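Local coordinates for protein soluble epoxide hydrolase (Bacillus megaterium, PDB 4INZ) that belongs to the soluble epoxide hydrolases, enzymes built on the alpha/beta hydrolase fold, at residues N245-G253 / V294-K304. The protein carries 1 engineered substitution. Residues are numbered along the deposited sequence; the frame is centred on the assembly and turned at random.
Sequences NIPVQIIWG and VNNVMWNFLNK
Strand 248-253 and helix 294-303 run nearly antiparallel, their axes 168° apart and 9.4 Å at closest approach, with Gln249 set against Phe301 and Ile251 against Val294. This is the C-terminal helix of an alpha/beta hydrolase fold packed on the sheet, where 248-253 lies between parallel strands 131-137 and 274-279. No hydrogen bond joins the two segments directly. Gln249 sets CB over the centre of one face of the Phe301 ring, a CH-pi contact 3.5 Å from CB to the ring centroid and 12° off the normal. With CG anti to the backbone nitrogen, the ring of Phe301 extends toward the strand; its CZ edge meets Pro247, with carbonyl O near the ring plane. Beyond CB the glutamine chain bends at chi2 and runs back past the phenylalanine, its amide plane 81° from the ring and NE2 3.7 Å from Val297 CG1. That amide is held at both ends: NE2 donates to Ile250 O at 3.0 Å, approaching from above the carbonyl plane, and OE1 is held through water. Further along the strand, Ile251 makes the remaining apolar contacts with the helix. Its CD1 meets Val297 CG1 tip to tip and packs across Met298, 3.6 Å from CG, while the CG2 branch touches Val294 CG2. Phe137 of strand 131-137 adjoins both Ile251 and Val294. One water bridges the segments, donating to Gln249 OE1 (2.8 Å) and accepting from Asn300 ND2 and from Lys304 NZ, the last also bonded to Ser275 OG.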
loop_
_atom_site.group_PDB
_atom_site.type_symbol
_atom_site.label_atom_id
_atom_site.label_comp_id
_atom_site.label_asym_id
_atom_site.label_seq_id
_atom_site.Cartn_x
_atom_site.Cartn_y
_atom_site.Cartn_z
ATOM N N ASN A 245 9.331 -6.807 15.975
ATOM C CA ASN A 245 8.996 -7.995 16.759
ATOM C C ASN A 245 7.524 -8.422 16.823
ATOM O O ASN A 245 7.201 -9.446 17.435
ATOM C CB ASN A 245 9.583 -7.887 18.167
ATOM C CG ASN A 245 11.084 -8.050 18.172
ATOM O OD1 ASN A 245 11.813 -7.194 18.672
ATOM N ND2 ASN A 245 11.557 -9.151 17.596
ATOM N N ILE A 246 6.639 -7.660 16.190
ATOM C CA ILE A 246 5.218 -7.992 16.214
ATOM C C ILE A 246 4.943 -9.125 15.230
ATOM O O ILE A 246 5.762 -9.397 14.359
ATOM C CB ILE A 246 4.360 -6.772 15.845
ATOM C CG1 ILE A 246 4.610 -6.380 14.388
ATOM C CG2 ILE A 246 4.664 -5.607 16.793
ATOM C CD1 ILE A 246 3.766 -5.221 13.904
ATOM N N PRO A 247 3.795 -9.804 15.373
ATOM C CA PRO A 247 3.456 -10.865 14.422
ATOM C C PRO A 247 3.120 -10.276 13.057
ATOM O O PRO A 247 2.345 -9.319 12.973
ATOM C CB PRO A 247 2.205 -11.507 15.037
ATOM C CG PRO A 247 2.214 -11.080 16.479
ATOM C CD PRO A 247 2.810 -9.707 16.461
ATOM N N VAL A 248 3.695 -10.851 12.007
ATOM C CA VAL A 248 3.507 -10.356 10.649
ATOM C C VAL A 248 3.146 -11.492 9.699
ATOM O O VAL A 248 3.696 -12.595 9.789
ATOM C CB VAL A 248 4.774 -9.659 10.115
ATOM C CG1 VAL A 248 4.560 -9.187 8.681
ATOM C CG2 VAL A 248 5.149 -8.481 11.006
ATOM N N GLN A 249 2.211 -11.210 8.796
ATOM C CA GLN A 249 1.857 -12.127 7.722
ATOM C C GLN A 249 2.098 -11.440 6.388
ATOM O O GLN A 249 1.598 -10.336 6.168
ATOM C CB GLN A 249 0.378 -12.511 7.799
ATOM C CG GLN A 249 -0.090 -13.324 6.584
ATOM C CD GLN A 249 0.322 -14.784 6.668
ATOM O OE1 GLN A 249 0.106 -15.443 7.687
ATOM N NE2 GLN A 249 0.918 -15.295 5.598
ATOM N N ILE A 250 2.853 -12.097 5.506
ATOM C CA ILE A 250 3.019 -11.641 4.134
ATOM C C ILE A 250 2.114 -12.468 3.230
ATOM O O ILE A 250 2.051 -13.692 3.369
ATOM C CB ILE A 250 4.450 -11.852 3.620
ATOM C CG1 ILE A 250 5.481 -11.215 4.553
ATOM C CG2 ILE A 250 4.578 -11.362 2.183
ATOM C CD1 ILE A 250 5.170 -9.824 4.949
ATOM N N ILE A 251 1.412 -11.800 2.316
ATOM C CA ILE A 251 0.592 -12.477 1.306
ATOM C C ILE A 251 1.007 -11.920 -0.047
ATOM O O ILE A 251 0.763 -10.754 -0.344
ATOM C CB ILE A 251 -0.910 -12.250 1.549
ATOM C CG1 ILE A 251 -1.269 -12.707 2.971
ATOM C CG2 ILE A 251 -1.738 -13.002 0.508
ATOM C CD1 ILE A 251 -2.721 -12.464 3.372
ATOM N N TRP A 252 1.648 -12.754 -0.862
ATOM C CA TRP A 252 2.484 -12.253 -1.947
ATOM C C TRP A 252 2.156 -12.909 -3.271
ATOM O O TRP A 252 2.206 -14.132 -3.384
ATOM C CB TRP A 252 3.948 -12.551 -1.611
ATOM C CG TRP A 252 4.930 -11.879 -2.522
ATOM C CD1 TRP A 252 5.377 -12.332 -3.729
ATOM C CD2 TRP A 252 5.595 -10.632 -2.289
ATOM N NE1 TRP A 252 6.282 -11.442 -4.264
ATOM C CE2 TRP A 252 6.435 -10.392 -3.397
ATOM C CE3 TRP A 252 5.570 -9.702 -1.250
ATOM C CZ2 TRP A 252 7.237 -9.255 -3.493
ATOM C CZ3 TRP A 252 6.373 -8.575 -1.346
ATOM C CH2 TRP A 252 7.188 -8.360 -2.461
ATOM N N GLY A 253 1.841 -12.097 -4.278
ATOM C CA GLY A 253 1.570 -12.623 -5.604
ATOM C C GLY A 253 2.873 -12.831 -6.350
ATOM O O GLY A 253 3.601 -11.870 -6.603
ATOM N N VAL A 294 -6.827 -15.403 -0.277
ATOM C CA VAL A 294 -6.264 -14.385 0.605
ATOM C C VAL A 294 -7.006 -14.322 1.940
ATOM O O VAL A 294 -6.391 -14.310 3.020
ATOM C CB VAL A 294 -6.306 -12.998 -0.071
ATOM C CG1 VAL A 294 -6.094 -11.890 0.954
ATOM C CG2 VAL A 294 -5.260 -12.922 -1.192
ATOM N N ASN A 295 -8.332 -14.288 1.872
ATOM C CA ASN A 295 -9.133 -14.165 3.087
ATOM C C ASN A 295 -8.905 -15.332 4.033
ATOM O O ASN A 295 -8.847 -15.157 5.253
ATOM C CB ASN A 295 -10.618 -14.007 2.753
ATOM C CG ASN A 295 -10.940 -12.624 2.202
ATOM O OD1 ASN A 295 -10.107 -11.712 2.266
ATOM N ND2 ASN A 295 -12.156 -12.457 1.673
ATOM N N ASN A 296 -8.751 -16.526 3.475
ATOM C CA ASN A 296 -8.546 -17.696 4.320
ATOM C C ASN A 296 -7.185 -17.671 5.010
ATOM O O ASN A 296 -7.051 -18.126 6.146
ATOM C CB ASN A 296 -8.751 -18.989 3.532
ATOM C CG ASN A 296 -10.219 -19.285 3.290
ATOM O OD1 ASN A 296 -11.087 -18.775 4.001
ATOM N ND2 ASN A 296 -10.505 -20.103 2.280
ATOM N N VAL A 297 -6.185 -17.129 4.321
ATOM C CA VAL A 297 -4.854 -16.978 4.908
ATOM C C VAL A 297 -4.874 -15.913 6.008
ATOM O O VAL A 297 -4.260 -16.086 7.069
ATOM C CB VAL A 297 -3.790 -16.631 3.839
ATOM C CG1 VAL A 297 -2.451 -16.286 4.501
ATOM C CG2 VAL A 297 -3.619 -17.808 2.868
ATOM N N MET A 298 -5.595 -14.822 5.764
ATOM C CA MET A 298 -5.725 -13.783 6.779
ATOM C C MET A 298 -6.363 -14.350 8.039
ATOM O O MET A 298 -5.860 -14.131 9.135
ATOM C CB MET A 298 -6.514 -12.580 6.253
ATOM C CG MET A 298 -5.769 -11.812 5.170
ATOM S SD MET A 298 -6.754 -10.482 4.438
ATOM C CE MET A 298 -7.021 -9.424 5.866
ATOM N N TRP A 299 -7.459 -15.091 7.884
ATOM C CA TRP A 299 -8.099 -15.731 9.036
ATOM C C TRP A 299 -7.123 -16.653 9.754
ATOM O O TRP A 299 -7.030 -16.653 10.988
ATOM C CB TRP A 299 -9.325 -16.542 8.612
ATOM C CG TRP A 299 -10.577 -15.728 8.502
ATOM C CD1 TRP A 299 -11.378 -15.592 7.402
ATOM C CD2 TRP A 299 -11.171 -14.934 9.533
ATOM N NE1 TRP A 299 -12.437 -14.765 7.688
ATOM C CE2 TRP A 299 -12.333 -14.345 8.988
ATOM C CE3 TRP A 299 -10.833 -14.658 10.861
ATOM C CZ2 TRP A 299 -13.162 -13.498 9.731
ATOM C CZ3 TRP A 299 -11.664 -13.816 11.600
ATOM C CH2 TRP A 299 -12.812 -13.250 11.031
ATOM N N ASN A 300 -6.402 -17.450 8.979
ATOM C CA ASN A 300 -5.463 -18.392 9.566
ATOM C C ASN A 300 -4.456 -17.669 10.462
ATOM O O ASN A 300 -4.182 -18.086 11.594
ATOM C CB ASN A 300 -4.744 -19.175 8.472
ATOM C CG ASN A 300 -3.911 -20.301 9.028
ATOM O OD1 ASN A 300 -4.443 -21.330 9.467
ATOM N ND2 ASN A 300 -2.593 -20.120 9.015
ATOM N N PHE A 301 -3.918 -16.575 9.942
ATOM C CA PHE A 301 -2.978 -15.733 10.668
ATOM C C PHE A 301 -3.595 -15.102 11.917
ATOM O O PHE A 301 -3.018 -15.158 13.010
ATOM C CB PHE A 301 -2.465 -14.636 9.726
ATOM C CG PHE A 301 -1.655 -13.578 10.411
ATOM C CD1 PHE A 301 -0.434 -13.887 10.998
ATOM C CD2 PHE A 301 -2.100 -12.269 10.449
ATOM C CE1 PHE A 301 0.318 -12.907 11.618
ATOM C CE2 PHE A 301 -1.349 -11.277 11.076
ATOM C CZ PHE A 301 -0.144 -11.597 11.655
ATOM N N LEU A 302 -4.765 -14.497 11.757
ATOM C CA LEU A 302 -5.411 -13.793 12.868
ATOM C C LEU A 302 -5.784 -14.749 13.999
ATOM O O LEU A 302 -5.847 -14.356 15.170
ATOM C CB LEU A 302 -6.655 -13.047 12.372
ATOM C CG LEU A 302 -6.383 -11.902 11.386
ATOM C CD1 LEU A 302 -7.616 -11.546 10.577
ATOM C CD2 LEU A 302 -5.832 -10.672 12.119
ATOM N N ASN A 303 -6.036 -16.005 13.648
ATOM C CA ASN A 303 -6.498 -16.987 14.632
ATOM C C ASN A 303 -5.389 -17.805 15.280
ATOM O O ASN A 303 -5.634 -18.507 16.264
ATOM C CB ASN A 303 -7.517 -17.950 14.010
ATOM C CG ASN A 303 -8.823 -17.273 13.658
ATOM O OD1 ASN A 303 -9.228 -16.307 14.303
ATOM N ND2 ASN A 303 -9.498 -17.789 12.633
ATOM N N LYS A 304 -4.176 -17.741 14.736
ATOM C CA LYS A 304 -3.119 -18.618 15.240
ATOM C C LYS A 304 -2.253 -17.956 16.308
ATOM O O LYS A 304 -1.394 -18.617 16.894
ATOM C CB LYS A 304 -2.270 -19.220 14.101
ATOM C CG LYS A 304 -1.238 -18.303 13.458
ATOM C CD LYS A 304 -0.586 -19.017 12.259
ATOM C CE LYS A 304 0.523 -18.187 11.595
ATOM N NZ LYS A 304 1.074 -18.817 10.338
ATOM O OXT LYS A 304 -2.411 -16.773 16.628
HETATM O O HOH W 1 -0.709 -18.076 8.174
#